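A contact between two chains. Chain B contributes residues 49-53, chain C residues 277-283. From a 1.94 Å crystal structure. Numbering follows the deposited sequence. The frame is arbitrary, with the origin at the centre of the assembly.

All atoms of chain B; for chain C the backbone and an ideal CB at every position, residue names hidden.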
# COMPACT_ATOMS: atom_id res chain seq x y z
N ASP B 49 -15.56 10.63 7.99
CA ASP B 49 -15.54 11.36 6.73
C ASP B 49 -16.91 11.71 6.14
O ASP B 49 -16.99 12.46 5.17
CB ASP B 49 -14.68 10.61 5.71
CG ASP B 49 -14.01 11.53 4.70
OD1 ASP B 49 -13.87 12.75 5.00
OD2 ASP B 49 -13.62 11.04 3.61
N GLU B 50 -17.98 11.16 6.71
CA GLU B 50 -19.32 11.46 6.22
C GLU B 50 -19.70 12.87 6.68
O GLU B 50 -19.05 13.44 7.56
CB GLU B 50 -20.35 10.44 6.74
CG GLU B 50 -20.13 9.03 6.22
CD GLU B 50 -21.09 8.01 6.83
OE1 GLU B 50 -21.36 8.11 8.04
OE2 GLU B 50 -21.56 7.10 6.10
N ARG B 51 -20.74 13.44 6.10
CA ARG B 51 -21.13 14.78 6.51
C ARG B 51 -22.43 14.83 7.29
O ARG B 51 -22.63 15.75 8.09
CB ARG B 51 -21.20 15.69 5.29
CG ARG B 51 -19.86 15.81 4.58
CD ARG B 51 -19.82 16.98 3.65
NE ARG B 51 -18.64 16.93 2.80
CZ ARG B 51 -18.45 17.71 1.74
NH1 ARG B 51 -19.37 18.61 1.40
NH2 ARG B 51 -17.36 17.56 0.99
N ASP B 52 -23.31 13.85 7.07
CA ASP B 52 -24.59 13.81 7.75
C ASP B 52 -24.48 13.31 9.19
O ASP B 52 -23.56 12.59 9.56
CB ASP B 52 -25.60 12.96 6.97
CG ASP B 52 -26.16 13.70 5.75
OD1 ASP B 52 -25.79 14.87 5.54
OD2 ASP B 52 -26.98 13.12 5.01
N HIS B 53 -25.45 13.72 9.99
CA HIS B 53 -25.49 13.42 11.41
C HIS B 53 -25.35 11.96 11.86
O HIS B 53 -24.73 11.69 12.90
CB HIS B 53 -26.76 14.03 12.00
CG HIS B 53 -26.92 13.77 13.47
ND1 HIS B 53 -27.52 12.63 13.96
CD2 HIS B 53 -26.53 14.49 14.54
CE1 HIS B 53 -27.49 12.66 15.28
NE2 HIS B 53 -26.89 13.77 15.66
N UNK C 277 -24.53 15.06 -4.62
CA UNK C 277 -25.18 16.31 -5.03
C UNK C 277 -25.72 17.18 -3.88
O UNK C 277 -25.95 18.38 -4.06
CB UNK C 277 -26.34 15.98 -5.98
N UNK C 278 -25.91 16.59 -2.71
CA UNK C 278 -26.43 17.32 -1.56
C UNK C 278 -25.34 17.96 -0.73
O UNK C 278 -25.62 18.61 0.27
CB UNK C 278 -27.26 16.38 -0.68
N UNK C 279 -24.08 17.77 -1.14
CA UNK C 279 -22.94 18.32 -0.40
C UNK C 279 -22.59 19.75 -0.77
O UNK C 279 -22.79 20.18 -1.91
CB UNK C 279 -21.71 17.44 -0.62
N UNK C 280 -22.07 20.49 0.20
CA UNK C 280 -21.65 21.87 -0.01
C UNK C 280 -20.20 21.84 -0.50
O UNK C 280 -19.38 21.08 0.01
CB UNK C 280 -21.79 22.70 1.27
N UNK C 281 -19.87 22.68 -1.49
CA UNK C 281 -18.50 22.72 -2.03
C UNK C 281 -17.43 23.17 -1.03
O UNK C 281 -17.71 23.93 -0.11
CB UNK C 281 -18.46 23.66 -3.24
N UNK C 282 -16.20 22.68 -1.20
CA UNK C 282 -15.10 23.06 -0.32
C UNK C 282 -14.35 24.19 -1.02
O UNK C 282 -14.33 24.26 -2.25
CB UNK C 282 -14.18 21.88 -0.01
N UNK C 283 -13.73 25.08 -0.25
CA UNK C 283 -13.02 26.19 -0.86
C UNK C 283 -11.57 26.31 -0.40
O UNK C 283 -11.23 25.99 0.74
CB UNK C 283 -13.76 27.49 -0.56

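The chain B stretch presents one long side chain to its partner: R51(B), extended beyond chi1, carries its guanidinium up to the backbone of chain C. Position 277 lies out of its reach, with nothing of the chain B stretch within 5.5 Å of the ideal CB. Its phi of -54° would admit proline among many others, and proline, P277(C), is what occupies it, without contact with this stretch of chain B.

At position 278 the CA-to-CB bond runs sideways and its CB has no close neighbour, yet the carboxylate of D52(B) lies on the same side. A basic or neutral polar side chain would seem the natural choice; an acid would need help. The residue is D278(C), in the p rotamer, and the two carboxylates stand 4.4 Å apart, OD2 of D52(B) to OD2 of D278(C). A water lies within hydrogen-bonding distance of both, 2.8 Å from D52(B) OD1 and 2.6 Å from D278(C) OD2. Both OD2 atoms also find hydrogen-bond partners elsewhere in the structure.

Position 279 faces chain B most directly. CA-to-CB points toward R51(B), whose NH1 is 3.3 Å from the ideal CB, and the aliphatic part of the arginine extends alongside. A flat or long side chain could cover it: an aromatic, methionine or leucine, with a polar tip useful near the chain B backbone. The residue is Y279(C). CD of R51(B) sits over the ring face, 3.8 Å from the ring centroid and 9° off the normal, a CH-pi contact, while CD1 of Y279(C) lies over one face of the guanidinium. Farther out, a water lies 2.9 Å from both OH of Y279(C) and D52(B) N, accepting a hydrogen bond from the latter.

At position 280 the backbone does the work: its O accepts a hydrogen bond from R51(B) NH1 at 2.8 Å, near the guanidinium plane. A water reinforces the link, accepting from R51(B) NH2 (2.8 Å) and donating to the same O of 280 (3.0 Å). With CB directed sideways, many polar residues would serve; E280(C) is found, its end leading away from chain B.

Position 281 directs CB away, and its phi of -64° suits proline without requiring it; P281(C) makes no contact with residues 49-53. Position 282, where a strand begins, points toward chain B again, with R51(B) NH2 5.5 Å from the ideal CB. A medium-sized aliphatic could reach the guanidinium, as could a polar or acidic side chain; L282(C) does, its CD2 4.0 Å from NH2 of R51(B). Position 283 is out of reach; it is S283(C).

Chain C, residues 277-283: PDYEPLS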
# COMPACT_ATOMS: atom_id res chain seq x y z
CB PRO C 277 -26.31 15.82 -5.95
CG PRO C 277 -25.80 14.53 -6.49
CD PRO C 277 -25.11 13.89 -5.32
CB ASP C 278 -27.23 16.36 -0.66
CG ASP C 278 -26.38 15.21 -0.16
OD1 ASP C 278 -25.82 14.48 -1.01
OD2 ASP C 278 -26.28 15.02 1.07
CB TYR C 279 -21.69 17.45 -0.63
CG TYR C 279 -21.65 16.16 0.17
CD1 TYR C 279 -20.49 15.39 0.21
CD2 TYR C 279 -22.75 15.73 0.90
CE1 TYR C 279 -20.42 14.22 0.97
CE2 TYR C 279 -22.70 14.56 1.66
CZ TYR C 279 -21.53 13.81 1.69
OH TYR C 279 -21.46 12.68 2.47
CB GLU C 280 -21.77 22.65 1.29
CG GLU C 280 -23.17 23.18 1.52
CD GLU C 280 -23.44 24.40 0.68
OE1 GLU C 280 -22.89 25.47 1.03
OE2 GLU C 280 -24.17 24.30 -0.34
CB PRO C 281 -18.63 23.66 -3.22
CG PRO C 281 -19.68 24.64 -2.76
CD PRO C 281 -20.70 23.74 -2.09
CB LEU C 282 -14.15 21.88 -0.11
CG LEU C 282 -14.79 20.61 0.46
CD1 LEU C 282 -13.75 19.50 0.56
CD2 LEU C 282 -15.39 20.91 1.82
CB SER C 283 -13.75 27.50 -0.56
OG SER C 283 -15.08 27.47 -1.03
O HOH W 1 -17.55 19.09 -1.39
O HOH W 2 -25.83 16.42 3.23
O HOH W 3 -23.11 12.18 4.75
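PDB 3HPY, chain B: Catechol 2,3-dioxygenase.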